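Local coordinates for protein glutamine amido transferase (Methylobacillus flagellatus, PDB 3M3P) that belongs to the glutamine amidotransferase family and is built round a mixed beta sheet flanked by helices, at residues I111-A116 against V212-D217; M179-V184 against V220-L225. All coordinates share one frame; numbering follows the deposited sequence.

Contact 1: I111-A116 against V212-D217; sequences IGWVRA and VEILRD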
loop_
_atom_site.group_PDB
_atom_site.type_symbol
_atom_site.label_atom_id
_atom_site.label_comp_id
_atom_site.label_asym_id
_atom_site.label_seq_id
_atom_site.Cartn_x
_atom_site.Cartn_y
_atom_site.Cartn_z
ATOM N N ILE A 111 -13.327 -4.487 6.421
ATOM C CA ILE A 111 -13.415 -5.263 5.173
ATOM C C ILE A 111 -14.503 -4.653 4.331
ATOM O O ILE A 111 -15.690 -4.740 4.671
ATOM C CB ILE A 111 -13.616 -6.773 5.392
ATOM C CG1 ILE A 111 -12.565 -7.369 6.333
ATOM C CG2 ILE A 111 -13.658 -7.461 4.005
ATOM C CD1 ILE A 111 -12.726 -8.866 6.719
ATOM N N GLY A 112 -14.106 -4.059 3.228
ATOM C CA GLY A 112 -15.036 -3.412 2.302
ATOM C C GLY A 112 -14.738 -1.951 2.138
ATOM O O GLY A 112 -13.596 -1.530 2.259
ATOM N N TRP A 113 -15.740 -1.185 1.785
ATOM C CA TRP A 113 -15.617 0.257 1.476
ATOM C C TRP A 113 -15.853 1.057 2.712
ATOM O O TRP A 113 -16.903 0.877 3.341
ATOM C CB TRP A 113 -16.637 0.626 0.383
ATOM C CG TRP A 113 -16.439 -0.154 -0.865
ATOM C CD1 TRP A 113 -17.196 -1.187 -1.311
ATOM C CD2 TRP A 113 -15.420 0.049 -1.833
ATOM N NE1 TRP A 113 -16.710 -1.658 -2.532
ATOM C CE2 TRP A 113 -15.592 -0.934 -2.861
ATOM C CE3 TRP A 113 -14.369 0.972 -1.955
ATOM C CZ2 TRP A 113 -14.758 -0.975 -4.008
ATOM C CZ3 TRP A 113 -13.533 0.913 -3.041
ATOM C CH2 TRP A 113 -13.716 -0.076 -4.060
ATOM N N VAL A 114 -14.913 1.918 3.053
ATOM C CA VAL A 114 -14.988 2.700 4.289
ATOM C C VAL A 114 -14.837 4.184 4.034
ATOM O O VAL A 114 -14.078 4.628 3.169
ATOM C CB VAL A 114 -13.960 2.221 5.321
ATOM C CG1 VAL A 114 -13.846 0.658 5.243
ATOM C CG2 VAL A 114 -12.598 2.853 5.104
ATOM N N ARG A 115 -15.592 4.959 4.794
ATOM C CA ARG A 115 -15.456 6.412 4.820
ATOM C C ARG A 115 -14.169 6.847 5.522
ATOM O O ARG A 115 -13.813 6.315 6.577
ATOM C CB ARG A 115 -16.632 7.018 5.521
ATOM C CG ARG A 115 -17.994 6.678 4.942
ATOM C CD ARG A 115 -19.113 7.348 5.701
ATOM N NE ARG A 115 -19.128 8.793 5.513
ATOM C CZ ARG A 115 -19.874 9.641 6.218
ATOM N NH1 ARG A 115 -20.657 9.207 7.166
ATOM N NH2 ARG A 115 -19.824 10.933 5.937
ATOM N N ALA A 116 -13.446 7.788 4.927
ATOM C CA ALA A 116 -12.207 8.288 5.513
ATOM C C ALA A 116 -12.068 9.789 5.262
ATOM O O ALA A 116 -12.671 10.355 4.345
ATOM C CB ALA A 116 -10.997 7.487 5.031
ATOM N N VAL A 212 -22.318 -8.693 -1.297
ATOM C CA VAL A 212 -23.260 -7.821 -2.018
ATOM C C VAL A 212 -22.887 -6.342 -1.860
ATOM O O VAL A 212 -22.799 -5.592 -2.839
ATOM C CB VAL A 212 -24.724 -8.041 -1.554
ATOM C CG1 VAL A 212 -25.673 -6.896 -1.973
ATOM C CG2 VAL A 212 -25.257 -9.387 -2.064
ATOM N N GLU A 213 -22.594 -5.930 -0.634
ATOM C CA GLU A 213 -22.216 -4.528 -0.398
ATOM C C GLU A 213 -20.912 -4.159 -1.099
ATOM O O GLU A 213 -20.767 -3.051 -1.624
ATOM C CB GLU A 213 -22.122 -4.267 1.101
ATOM C CG GLU A 213 -23.479 -4.243 1.782
ATOM C CD GLU A 213 -23.420 -4.354 3.287
ATOM O OE1 GLU A 213 -22.469 -4.832 3.905
ATOM O OE2 GLU A 213 -24.506 -4.006 3.888
ATOM N N ILE A 214 -19.941 -5.084 -1.097
ATOM C CA ILE A 214 -18.649 -4.807 -1.684
ATOM C C ILE A 214 -18.752 -4.664 -3.182
ATOM O O ILE A 214 -18.040 -3.843 -3.806
ATOM C CB ILE A 214 -17.637 -5.860 -1.269
ATOM C CG1 ILE A 214 -17.301 -5.662 0.212
ATOM C CG2 ILE A 214 -16.364 -5.839 -2.101
ATOM C CD1 ILE A 214 -16.501 -6.791 0.886
ATOM N N LEU A 215 -19.619 -5.459 -3.798
ATOM C CA LEU A 215 -19.782 -5.447 -5.252
ATOM C C LEU A 215 -20.752 -4.384 -5.771
ATOM O O LEU A 215 -20.803 -4.134 -6.970
ATOM C CB LEU A 215 -20.219 -6.848 -5.752
ATOM C CG LEU A 215 -19.203 -7.930 -5.378
ATOM C CD1 LEU A 215 -19.731 -9.324 -5.779
ATOM C CD2 LEU A 215 -17.863 -7.686 -5.988
ATOM N N ARG A 216 -21.456 -3.739 -4.865
ATOM C CA ARG A 216 -22.499 -2.759 -5.237
ATOM C C ARG A 216 -21.811 -1.534 -5.849
ATOM O O ARG A 216 -20.917 -0.937 -5.228
ATOM C CB ARG A 216 -23.303 -2.444 -3.989
ATOM C CG ARG A 216 -24.409 -1.461 -4.222
ATOM C CD ARG A 216 -25.284 -1.374 -3.018
ATOM N NE ARG A 216 -26.116 -2.546 -2.790
ATOM C CZ ARG A 216 -26.556 -3.015 -1.622
ATOM N NH1 ARG A 216 -26.145 -2.495 -0.469
ATOM N NH2 ARG A 216 -27.401 -4.023 -1.578
ATOM N N ASP A 217 -22.242 -1.168 -7.061
ATOM C CA ASP A 217 -21.696 -0.044 -7.785
ATOM C C ASP A 217 -20.168 -0.149 -7.959
ATOM O O ASP A 217 -19.451 0.866 -8.028
ATOM C CB ASP A 217 -22.054 1.310 -7.133
ATOM C CG ASP A 217 -23.559 1.534 -7.004
ATOM O OD1 ASP A 217 -24.184 1.430 -8.077
ATOM O OD2 ASP A 217 -24.027 1.800 -5.854
#
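Trp113 reaches from strand 113-118 to the last turn of helix 211-215 and gives its indole N-H to the backbone carbonyl of Ile214. Trp113 NE1 lies 2.9 Å from Ile214 O, the bond is nearly straight at 169°, and the oxygen sits in the plane of the indole, so that the ring meets the helix edge-on. The donor comes in on a lone pair of the carbonyl, at a C=O...N angle of 123°. The first torsion of Trp113 (chi1 -59°) sets CG beside the backbone N and anti to the carbonyl carbon, and the N-H edge of the ring faces helix 211-215. Ile214 O belongs to the final turn, where the backbone bonds within 212-217 are weak, and the buried indole N-H finds its acceptor there.

The tight part is the corner at Gly112, whose backbone conformation is one suited to glycine and whose CA lies directly against the Ile214 side chain, 3.8 Å from Ile214 CG1. Packing is looser beside it: Ile111 CG2 stands 4.3 Å from Ile214 CD1. On the outer side, where Glu213 is partly exposed, Glu213 O lies near the indole edge, 4.0 Å from Trp113 CD1, a looser approach.

The contact joins helix 211-215 to the corner between strands 103-111 and 113-118. Gln209 accepts the backbone N-H of Trp113 through OE1, Arg221 makes a cation-pi contact with the indole and Phe137 of strand 134-140 an edge-to-face one. Ile214 packs also on Cys188 of helix 181-190, while Leu218 and Ile222 of helix 218-237 touch Trp113.

Contact 2: M179-V184 against V220-L225; sequences MQAHMV and VRIATL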
loop_
_atom_site.group_PDB
_atom_site.type_symbol
_atom_site.label_atom_id
_atom_site.label_comp_id
_atom_site.label_asym_id
_atom_site.label_seq_id
_atom_site.Cartn_x
_atom_site.Cartn_y
_atom_site.Cartn_z
HETATM N N MSE A 179 -6.527 -1.041 -6.121
HETATM C CA MSE A 179 -7.571 -1.930 -6.569
HETATM C C MSE A 179 -8.083 -1.643 -7.953
HETATM O O MSE A 179 -8.250 -0.505 -8.392
HETATM C CB MSE A 179 -8.802 -1.919 -5.633
HETATM C CG MSE A 179 -8.505 -2.288 -4.159
HETATM SE SE MSE A 179 -7.459 -3.952 -3.961
HETATM C CE MSE A 179 -8.761 -5.273 -4.542
ATOM N N GLN A 180 -8.373 -2.756 -8.629
ATOM C CA GLN A 180 -9.167 -2.778 -9.868
ATOM C C GLN A 180 -10.374 -3.665 -9.610
ATOM O O GLN A 180 -10.335 -4.525 -8.709
ATOM C CB GLN A 180 -8.284 -3.298 -11.041
ATOM C CG GLN A 180 -7.082 -2.406 -11.278
ATOM C CD GLN A 180 -6.231 -2.685 -12.492
ATOM O OE1 GLN A 180 -6.064 -3.823 -12.839
ATOM N NE2 GLN A 180 -5.722 -1.612 -13.144
ATOM N N ALA A 181 -11.461 -3.505 -10.380
ATOM C CA ALA A 181 -12.716 -4.174 -10.073
ATOM C C ALA A 181 -12.598 -5.681 -10.052
ATOM O O ALA A 181 -13.131 -6.356 -9.164
ATOM C CB ALA A 181 -13.838 -3.754 -11.071
ATOM N N HIS A 182 -11.840 -6.215 -11.026
ATOM C CA HIS A 182 -11.742 -7.674 -11.125
ATOM C C HIS A 182 -10.995 -8.301 -9.944
ATOM O O HIS A 182 -11.229 -9.459 -9.555
ATOM C CB HIS A 182 -11.164 -8.089 -12.469
ATOM C CG HIS A 182 -9.730 -7.736 -12.662
ATOM N ND1 HIS A 182 -9.297 -6.462 -12.920
ATOM C CD2 HIS A 182 -8.603 -8.511 -12.571
ATOM C CE1 HIS A 182 -7.975 -6.468 -13.016
ATOM N NE2 HIS A 182 -7.527 -7.696 -12.824
HETATM N N MSE A 183 -10.098 -7.533 -9.330
HETATM C CA MSE A 183 -9.393 -7.972 -8.153
HETATM C C MSE A 183 -10.318 -8.018 -6.936
HETATM O O MSE A 183 -10.237 -8.951 -6.162
HETATM C CB MSE A 183 -8.254 -7.006 -7.877
HETATM C CG MSE A 183 -7.141 -7.015 -8.948
HETATM SE SE MSE A 183 -5.875 -5.585 -8.789
HETATM C CE MSE A 183 -5.099 -6.140 -7.096
ATOM N N VAL A 184 -11.168 -7.007 -6.765
ATOM C CA VAL A 184 -12.201 -7.054 -5.695
ATOM C C VAL A 184 -13.039 -8.313 -5.857
ATOM O O VAL A 184 -13.232 -9.052 -4.909
ATOM C CB VAL A 184 -13.094 -5.766 -5.703
ATOM C CG1 VAL A 184 -14.209 -5.873 -4.656
ATOM C CG2 VAL A 184 -12.243 -4.512 -5.458
ATOM N N VAL A 220 -18.133 1.897 -10.914
ATOM C CA VAL A 220 -18.091 3.337 -10.724
ATOM C C VAL A 220 -17.231 3.712 -9.519
ATOM O O VAL A 220 -16.422 4.669 -9.584
ATOM C CB VAL A 220 -19.499 3.950 -10.594
ATOM C CG1 VAL A 220 -19.453 5.415 -10.165
ATOM C CG2 VAL A 220 -20.245 3.799 -11.938
ATOM N N ARG A 221 -17.328 2.975 -8.412
ATOM C CA ARG A 221 -16.550 3.347 -7.232
ATOM C C ARG A 221 -15.064 3.019 -7.398
ATOM O O ARG A 221 -14.197 3.695 -6.857
ATOM C CB ARG A 221 -17.188 2.753 -5.983
ATOM C CG ARG A 221 -16.967 1.380 -5.707
ATOM C CD ARG A 221 -18.128 0.807 -4.799
ATOM N NE ARG A 221 -18.272 1.522 -3.504
ATOM C CZ ARG A 221 -19.190 1.263 -2.570
ATOM N NH1 ARG A 221 -19.235 1.883 -1.402
ATOM N NH2 ARG A 221 -20.077 0.286 -2.792
ATOM N N ILE A 222 -14.765 1.996 -8.223
ATOM C CA ILE A 222 -13.375 1.755 -8.612
ATOM C C ILE A 222 -12.813 2.865 -9.439
ATOM O O ILE A 222 -11.658 3.217 -9.263
ATOM C CB ILE A 222 -13.191 0.368 -9.281
ATOM C CG1 ILE A 222 -13.292 -0.764 -8.216
ATOM C CG2 ILE A 222 -11.902 0.288 -10.115
ATOM C CD1 ILE A 222 -12.071 -0.918 -7.328
ATOM N N ALA A 223 -13.587 3.412 -10.376
ATOM C CA ALA A 223 -13.099 4.511 -11.167
ATOM C C ALA A 223 -12.789 5.716 -10.264
ATOM O O ALA A 223 -11.766 6.394 -10.469
ATOM C CB ALA A 223 -14.078 4.844 -12.280
ATOM N N THR A 224 -13.653 5.975 -9.295
ATOM C CA THR A 224 -13.421 7.047 -8.343
ATOM C C THR A 224 -12.109 6.847 -7.573
ATOM O O THR A 224 -11.243 7.737 -7.474
ATOM C CB THR A 224 -14.600 7.123 -7.403
ATOM O OG1 THR A 224 -15.792 7.470 -8.173
ATOM C CG2 THR A 224 -14.386 8.194 -6.342
ATOM N N LEU A 225 -11.896 5.643 -7.080
ATOM C CA LEU A 225 -10.666 5.313 -6.401
ATOM C C LEU A 225 -9.462 5.457 -7.319
ATOM O O LEU A 225 -8.444 6.040 -6.945
ATOM C CB LEU A 225 -10.735 3.880 -5.851
ATOM C CG LEU A 225 -9.460 3.326 -5.243
ATOM C CD1 LEU A 225 -8.978 4.199 -4.058
ATOM C CD2 LEU A 225 -9.688 1.882 -4.785
#
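Ile222 carries most of this contact, its delta methyl set against the chain where helix 181-190 begins. Ile222 CD1 lies 3.8 Å from CB of selenomethionine Met179 and 4.1 Å from Val184 CG2, and it also meets the carbonyl carbon of Gln180. The CG2 branch touches the backbone, with Ile222 CG2 3.8 Å from Ala181 N; Ile222 CG1 lies 4.2 Å from Ala181 CB. The bend at chi2 (-76°) turns CD1 back beside the CA of Ile222, and the side chains of Val184 and Ile222 run in opposing senses as they pass. One turn further along, Leu225 adds CD2 at 4.0 Å from Met179 CB; its CG is anti to the backbone N (chi1 173°). Beyond CB the Met179 chain folds away from the second helix.

No hydrogen bond crosses between the segments: this is apolar packing of the start of one helix, with the loop before it, on the side of another. In this amidotransferase-type fold the loop leads from strand 170-173 of the central sheet into helix 181-190, and helix 218-237 lies beside it.

Gln180 holds the N-cap position, and Gln180 O accepts the backbone N-H of Val184, 3.3 Å from Val184 N, part of the turn that presents Val184 to Ile222. The CB of Gln180 points away from helix 218-237, and its amide NE2 bonds to Asp22 and His19. Phe137 of strand 134-140 touches Met179 and Val184, and Leu218 and Asp219, at the start of helix 218-237, pack on Ala181.

How the contacts relate
The two contacts lie with their centres about 10 Å apart, on the same side of the chain's centre. Along the chain their segments alternate: 111-116, 179-184, 212-217, 220-225. Helices 181-190, 211-215 and 218-237 follow one another, so the stretch after the central sheet's strand 170-173 returns twice: contact 1 joins helix 211-215 to strand 113-118 of the sheet's antiparallel part, and contact 2 joins helix 218-237 to helix 181-190. The contacts touch directly: Ile214 CG2 packs on Val184 CG1, and Arg221 NH2 lies 2.9 Å from Arg216 O, a probable hydrogen bond. They thus form one continuous packed region.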